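Local coordinates for leucine rich repeat and phosphatase domain containing protein (Entamoeba histolytica, PDB 3EMU) that probably hydrolyses phosphate esters, perhaps on phosphorylated proteins, through a catalytic domain of the dual specificity phosphatase family, at residues Ser72-Ile84 against Pro102-Arg114. Residues are numbered along the deposited sequence; the frame is centred on the assembly and turned at random.
Sequences SIPNAIKFIIRSI and PAIVIAFLMYYQR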
loop_
_atom_site.group_PDB
_atom_site.type_symbol
_atom_site.label_atom_id
_atom_site.label_comp_id
_atom_site.label_asym_id
_atom_site.label_seq_id
_atom_site.Cartn_x
_atom_site.Cartn_y
_atom_site.Cartn_z
ATOM N N SER A 72 2.171 -9.134 -7.700
ATOM C CA SER A 72 0.877 -8.498 -7.454
ATOM C C SER A 72 0.979 -6.973 -7.678
ATOM O O SER A 72 -0.004 -6.237 -7.601
ATOM C CB SER A 72 0.398 -8.828 -6.004
ATOM O OG SER A 72 1.084 -7.972 -5.076
ATOM N N ILE A 73 2.170 -6.475 -7.962
ATOM C CA ILE A 73 2.326 -5.019 -8.014
ATOM C C ILE A 73 1.457 -4.285 -9.050
ATOM O O ILE A 73 0.818 -3.234 -8.734
ATOM C CB ILE A 73 3.819 -4.628 -8.084
ATOM C CG1 ILE A 73 4.460 -4.927 -6.717
ATOM C CG2 ILE A 73 3.969 -3.134 -8.458
ATOM C CD1 ILE A 73 5.989 -4.660 -6.607
ATOM N N PRO A 74 1.409 -4.831 -10.280
ATOM C CA PRO A 74 0.660 -4.102 -11.325
ATOM C C PRO A 74 -0.845 -4.094 -11.046
ATOM O O PRO A 74 -1.487 -3.050 -11.180
ATOM C CB PRO A 74 1.018 -4.839 -12.645
ATOM C CG PRO A 74 2.287 -5.581 -12.349
ATOM C CD PRO A 74 2.284 -5.889 -10.827
ATOM N N ASN A 75 -1.403 -5.227 -10.602
ATOM C CA ASN A 75 -2.813 -5.206 -10.124
ATOM C C ASN A 75 -3.083 -4.212 -9.019
ATOM O O ASN A 75 -4.068 -3.518 -9.040
ATOM C CB ASN A 75 -3.300 -6.602 -9.724
ATOM C CG ASN A 75 -3.653 -7.475 -10.944
ATOM O OD1 ASN A 75 -3.504 -8.698 -10.906
ATOM N ND2 ASN A 75 -4.100 -6.843 -12.039
ATOM N N ALA A 76 -2.186 -4.097 -8.050
ATOM C CA ALA A 76 -2.386 -3.096 -6.963
ATOM C C ALA A 76 -2.351 -1.669 -7.478
ATOM O O ALA A 76 -3.182 -0.805 -7.101
ATOM C CB ALA A 76 -1.311 -3.280 -5.864
ATOM N N ILE A 77 -1.344 -1.377 -8.305
ATOM C CA ILE A 77 -1.200 0.016 -8.791
ATOM C C ILE A 77 -2.467 0.457 -9.568
ATOM O O ILE A 77 -3.012 1.560 -9.382
ATOM C CB ILE A 77 0.086 0.137 -9.629
ATOM C CG1 ILE A 77 1.274 0.088 -8.652
ATOM C CG2 ILE A 77 0.065 1.406 -10.481
ATOM C CD1 ILE A 77 2.634 0.193 -9.304
ATOM N N LYS A 78 -2.980 -0.483 -10.347
ATOM C CA LYS A 78 -4.169 -0.282 -11.145
ATOM C C LYS A 78 -5.425 0.050 -10.315
ATOM O O LYS A 78 -6.161 1.038 -10.604
ATOM C CB LYS A 78 -4.405 -1.542 -11.990
ATOM C CG LYS A 78 -5.509 -1.302 -12.995
ATOM C CD LYS A 78 -6.186 -2.584 -13.468
ATOM C CE LYS A 78 -7.090 -2.290 -14.706
ATOM N NZ LYS A 78 -7.743 -3.573 -15.228
ATOM N N PHE A 79 -5.674 -0.780 -9.289
ATOM C CA PHE A 79 -6.820 -0.603 -8.384
ATOM C C PHE A 79 -6.620 0.709 -7.693
ATOM O O PHE A 79 -7.529 1.526 -7.608
ATOM C CB PHE A 79 -6.826 -1.793 -7.395
ATOM C CG PHE A 79 -7.943 -1.774 -6.366
ATOM C CD1 PHE A 79 -9.234 -2.248 -6.688
ATOM C CD2 PHE A 79 -7.685 -1.368 -5.054
ATOM C CE1 PHE A 79 -10.258 -2.280 -5.719
ATOM C CE2 PHE A 79 -8.700 -1.406 -4.077
ATOM C CZ PHE A 79 -9.989 -1.852 -4.415
ATOM N N ILE A 80 -5.385 0.997 -7.279
ATOM C CA ILE A 80 -5.139 2.312 -6.653
ATOM C C ILE A 80 -5.392 3.508 -7.597
ATOM O O ILE A 80 -6.003 4.505 -7.229
ATOM C CB ILE A 80 -3.723 2.397 -6.071
ATOM C CG1 ILE A 80 -3.566 1.372 -4.935
ATOM C CG2 ILE A 80 -3.411 3.803 -5.569
ATOM C CD1 ILE A 80 -2.156 1.250 -4.383
ATOM N N ILE A 81 -4.894 3.429 -8.822
ATOM C CA ILE A 81 -5.061 4.573 -9.717
ATOM C C ILE A 81 -6.533 4.693 -10.112
ATOM O O ILE A 81 -7.051 5.795 -10.216
ATOM C CB ILE A 81 -4.065 4.528 -10.946
ATOM C CG1 ILE A 81 -2.726 5.044 -10.478
ATOM C CG2 ILE A 81 -4.544 5.457 -12.053
ATOM C CD1 ILE A 81 -1.592 4.603 -11.274
ATOM N N ARG A 82 -7.224 3.568 -10.293
ATOM C CA ARG A 82 -8.684 3.608 -10.484
ATOM C C ARG A 82 -9.398 4.433 -9.423
ATOM O O ARG A 82 -10.430 5.039 -9.685
ATOM C CB ARG A 82 -9.297 2.206 -10.499
ATOM C CG ARG A 82 -10.820 2.198 -10.589
ATOM C CD ARG A 82 -11.375 0.778 -10.695
ATOM N NE ARG A 82 -11.869 0.207 -9.437
ATOM C CZ ARG A 82 -11.986 -1.107 -9.212
ATOM N NH1 ARG A 82 -11.628 -1.987 -10.134
ATOM N NH2 ARG A 82 -12.453 -1.558 -8.060
ATOM N N SER A 83 -8.854 4.481 -8.209
ATOM C CA SER A 83 -9.546 5.171 -7.133
ATOM C C SER A 83 -9.184 6.655 -7.140
ATOM O O SER A 83 -10.013 7.519 -6.822
ATOM C CB SER A 83 -9.263 4.484 -5.754
ATOM O OG SER A 83 -9.676 5.269 -4.636
ATOM N N ILE A 84 -7.922 6.942 -7.435
ATOM C CA ILE A 84 -7.483 8.327 -7.604
ATOM C C ILE A 84 -8.311 9.008 -8.743
ATOM O O ILE A 84 -8.782 10.139 -8.616
ATOM C CB ILE A 84 -5.988 8.382 -7.946
ATOM C CG1 ILE A 84 -5.141 8.068 -6.690
ATOM C CG2 ILE A 84 -5.652 9.751 -8.532
ATOM C CD1 ILE A 84 -3.665 7.803 -6.933
ATOM N N PRO A 102 2.468 -1.678 3.995
ATOM C CA PRO A 102 3.439 -0.615 3.683
ATOM C C PRO A 102 4.326 -0.918 2.452
ATOM O O PRO A 102 4.647 0.016 1.712
ATOM C CB PRO A 102 4.285 -0.515 4.957
ATOM C CG PRO A 102 3.328 -1.044 6.082
ATOM C CD PRO A 102 2.533 -2.117 5.405
ATOM N N ALA A 103 4.700 -2.189 2.252
ATOM C CA ALA A 103 5.463 -2.605 1.076
ATOM C C ALA A 103 4.710 -2.248 -0.225
ATOM O O ALA A 103 5.310 -1.708 -1.160
ATOM C CB ALA A 103 5.803 -4.099 1.120
ATOM N N ILE A 104 3.406 -2.522 -0.266
ATOM C CA ILE A 104 2.583 -2.141 -1.406
ATOM C C ILE A 104 2.560 -0.631 -1.627
ATOM O O ILE A 104 2.609 -0.171 -2.779
ATOM C CB ILE A 104 1.113 -2.712 -1.310
ATOM C CG1 ILE A 104 1.101 -4.213 -1.524
ATOM C CG2 ILE A 104 0.141 -2.057 -2.341
ATOM C CD1 ILE A 104 1.597 -4.647 -2.899
ATOM N N VAL A 105 2.417 0.136 -0.547
ATOM C CA VAL A 105 2.369 1.592 -0.649
ATOM C C VAL A 105 3.701 2.141 -1.196
ATOM O O VAL A 105 3.723 3.075 -2.010
ATOM C CB VAL A 105 1.959 2.274 0.711
ATOM C CG1 VAL A 105 2.211 3.770 0.705
ATOM C CG2 VAL A 105 0.457 2.010 1.044
ATOM N N ILE A 106 4.805 1.553 -0.745
ATOM C CA ILE A 106 6.093 1.873 -1.285
ATOM C C ILE A 106 6.184 1.616 -2.828
ATOM O O ILE A 106 6.593 2.519 -3.549
ATOM C CB ILE A 106 7.209 1.166 -0.532
ATOM C CG1 ILE A 106 7.297 1.724 0.906
ATOM C CG2 ILE A 106 8.559 1.326 -1.288
ATOM C CD1 ILE A 106 8.313 1.004 1.819
ATOM N N ALA A 107 5.840 0.404 -3.291
ATOM C CA ALA A 107 5.811 0.082 -4.706
ATOM C C ALA A 107 5.016 1.135 -5.498
ATOM O O ALA A 107 5.475 1.640 -6.558
ATOM C CB ALA A 107 5.237 -1.293 -4.925
ATOM N N PHE A 108 3.830 1.476 -4.983
ATOM C CA PHE A 108 3.007 2.483 -5.597
ATOM C C PHE A 108 3.689 3.854 -5.781
ATOM O O PHE A 108 3.611 4.449 -6.858
ATOM C CB PHE A 108 1.687 2.663 -4.852
ATOM C CG PHE A 108 0.876 3.802 -5.383
ATOM C CD1 PHE A 108 0.187 3.678 -6.624
ATOM C CD2 PHE A 108 0.836 5.021 -4.708
ATOM C CE1 PHE A 108 -0.531 4.742 -7.172
ATOM C CE2 PHE A 108 0.119 6.087 -5.249
ATOM C CZ PHE A 108 -0.561 5.945 -6.491
ATOM N N LEU A 109 4.307 4.384 -4.732
ATOM C CA LEU A 109 4.972 5.682 -4.796
ATOM C C LEU A 109 6.255 5.636 -5.647
ATOM O O LEU A 109 6.600 6.628 -6.294
ATOM C CB LEU A 109 5.353 6.129 -3.398
ATOM C CG LEU A 109 4.282 6.418 -2.331
ATOM C CD1 LEU A 109 5.004 6.671 -0.972
ATOM C CD2 LEU A 109 3.402 7.609 -2.685
ATOM N N MET A 110 6.984 4.520 -5.602
ATOM C CA MET A 110 8.077 4.333 -6.520
ATOM C C MET A 110 7.582 4.705 -7.950
ATOM O O MET A 110 8.189 5.533 -8.635
ATOM C CB MET A 110 8.633 2.895 -6.449
ATOM C CG MET A 110 9.408 2.552 -5.114
ATOM S SD MET A 110 9.775 0.834 -4.828
ATOM C CE MET A 110 10.859 0.410 -6.187
ATOM N N TYR A 111 6.438 4.154 -8.356
ATOM C CA TYR A 111 5.917 4.305 -9.705
ATOM C C TYR A 111 5.306 5.694 -9.906
ATOM O O TYR A 111 5.601 6.399 -10.886
ATOM C CB TYR A 111 4.837 3.242 -9.909
ATOM C CG TYR A 111 4.103 3.276 -11.219
ATOM C CD1 TYR A 111 4.697 2.788 -12.392
ATOM C CD2 TYR A 111 2.805 3.780 -11.297
ATOM C CE1 TYR A 111 4.029 2.820 -13.600
ATOM C CE2 TYR A 111 2.098 3.817 -12.525
ATOM C CZ TYR A 111 2.734 3.341 -13.675
ATOM O OH TYR A 111 2.067 3.333 -14.880
ATOM N N TYR A 112 4.452 6.079 -8.953
ATOM C CA TYR A 112 3.625 7.257 -9.061
ATOM C C TYR A 112 4.361 8.579 -8.839
ATOM O O TYR A 112 3.877 9.636 -9.270
ATOM C CB TYR A 112 2.523 7.174 -8.029
ATOM C CG TYR A 112 1.362 8.088 -8.260
ATOM C CD1 TYR A 112 0.397 7.764 -9.210
ATOM C CD2 TYR A 112 1.191 9.240 -7.496
ATOM C CE1 TYR A 112 -0.678 8.552 -9.413
ATOM C CE2 TYR A 112 0.105 10.065 -7.699
ATOM C CZ TYR A 112 -0.838 9.694 -8.666
ATOM O OH TYR A 112 -1.963 10.466 -8.912
ATOM N N GLN A 113 5.496 8.550 -8.154
ATOM C CA GLN A 113 6.217 9.783 -7.898
ATOM C C GLN A 113 7.656 9.603 -8.278
ATOM O O GLN A 113 8.467 10.383 -7.866
ATOM C CB GLN A 113 6.111 10.167 -6.414
ATOM C CG GLN A 113 4.688 10.433 -6.022
ATOM C CD GLN A 113 4.558 10.965 -4.622
ATOM O OE1 GLN A 113 5.371 10.643 -3.742
ATOM N NE2 GLN A 113 3.531 11.784 -4.389
ATOM N N ARG A 114 7.961 8.560 -9.054
ATOM C CA ARG A 114 9.343 8.226 -9.449
ATOM C C ARG A 114 10.320 8.366 -8.293
ATOM O O ARG A 114 11.237 9.229 -8.315
ATOM C CB ARG A 114 9.865 9.042 -10.677
ATOM C CG ARG A 114 9.613 10.547 -10.644
ATOM C CD ARG A 114 9.990 11.175 -12.026
ATOM N NE ARG A 114 11.340 10.803 -12.478
ATOM C CZ ARG A 114 12.386 11.638 -12.463
ATOM N NH1 ARG A 114 12.243 12.899 -12.046
ATOM N NH2 ARG A 114 13.582 11.222 -12.870
#
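Phe108 is the knob of this contact, pushed into a hole on the facing helix that Ile77, Ile80, Ile81 and Ile84 build between them. Its CG lies anti to the backbone N (chi1 174°), which carries the ring across to the four isoleucines. Ile80 lies over one face: its CG2 sits 3.7 Å from the centroid of the Phe108 ring, 24° off the normal, a CH-pi contact. Ile81 CG1 meets the rim in the ring plane, 4.0 Å from Phe108 CE1, and Ile84 reaches back against the advancing ring, its CD1 3.6 Å from Phe108 CZ. The other face of the ring is backed by Tyr112 CB from the next turn of the same helix.

Tyr111 and Tyr112 extend the interface outward. Ile77 lays CG2 3.7 Å from Tyr111 CD2, while Ile81 CD1 touches the edge of that ring; Ile84 CD1 packs 3.7 Å from Tyr112 OH. Toward the start of both segments, small alanine methyls meet isoleucine branches: Ala107 CB lies 3.8 Å from Ile73 CD1, and Ala76 CB rests against Ile104 CG2.

Segments 72-84 and 102-112, on helices 68-85 and 100-112, cross at -74° with their axes 9.8 Å apart. They pack together beside the phosphatase sheet: Ile80 and Val105 both touch Ile92 of strand 89-94, and Ala76 and Ile104 share Leu59. Helix 135-151 meets Ile73 and Ala107 through Phe144 and Leu141.

No hydrogen bond or salt bridge joins the segments, and Ser72 OG turns to Leu69 O within its own helix. Cohesion therefore rests on apolar fit, with branched aliphatic chains shaped around one buried ring and with Tyr111 and Tyr112, more exposed, along the outer margin.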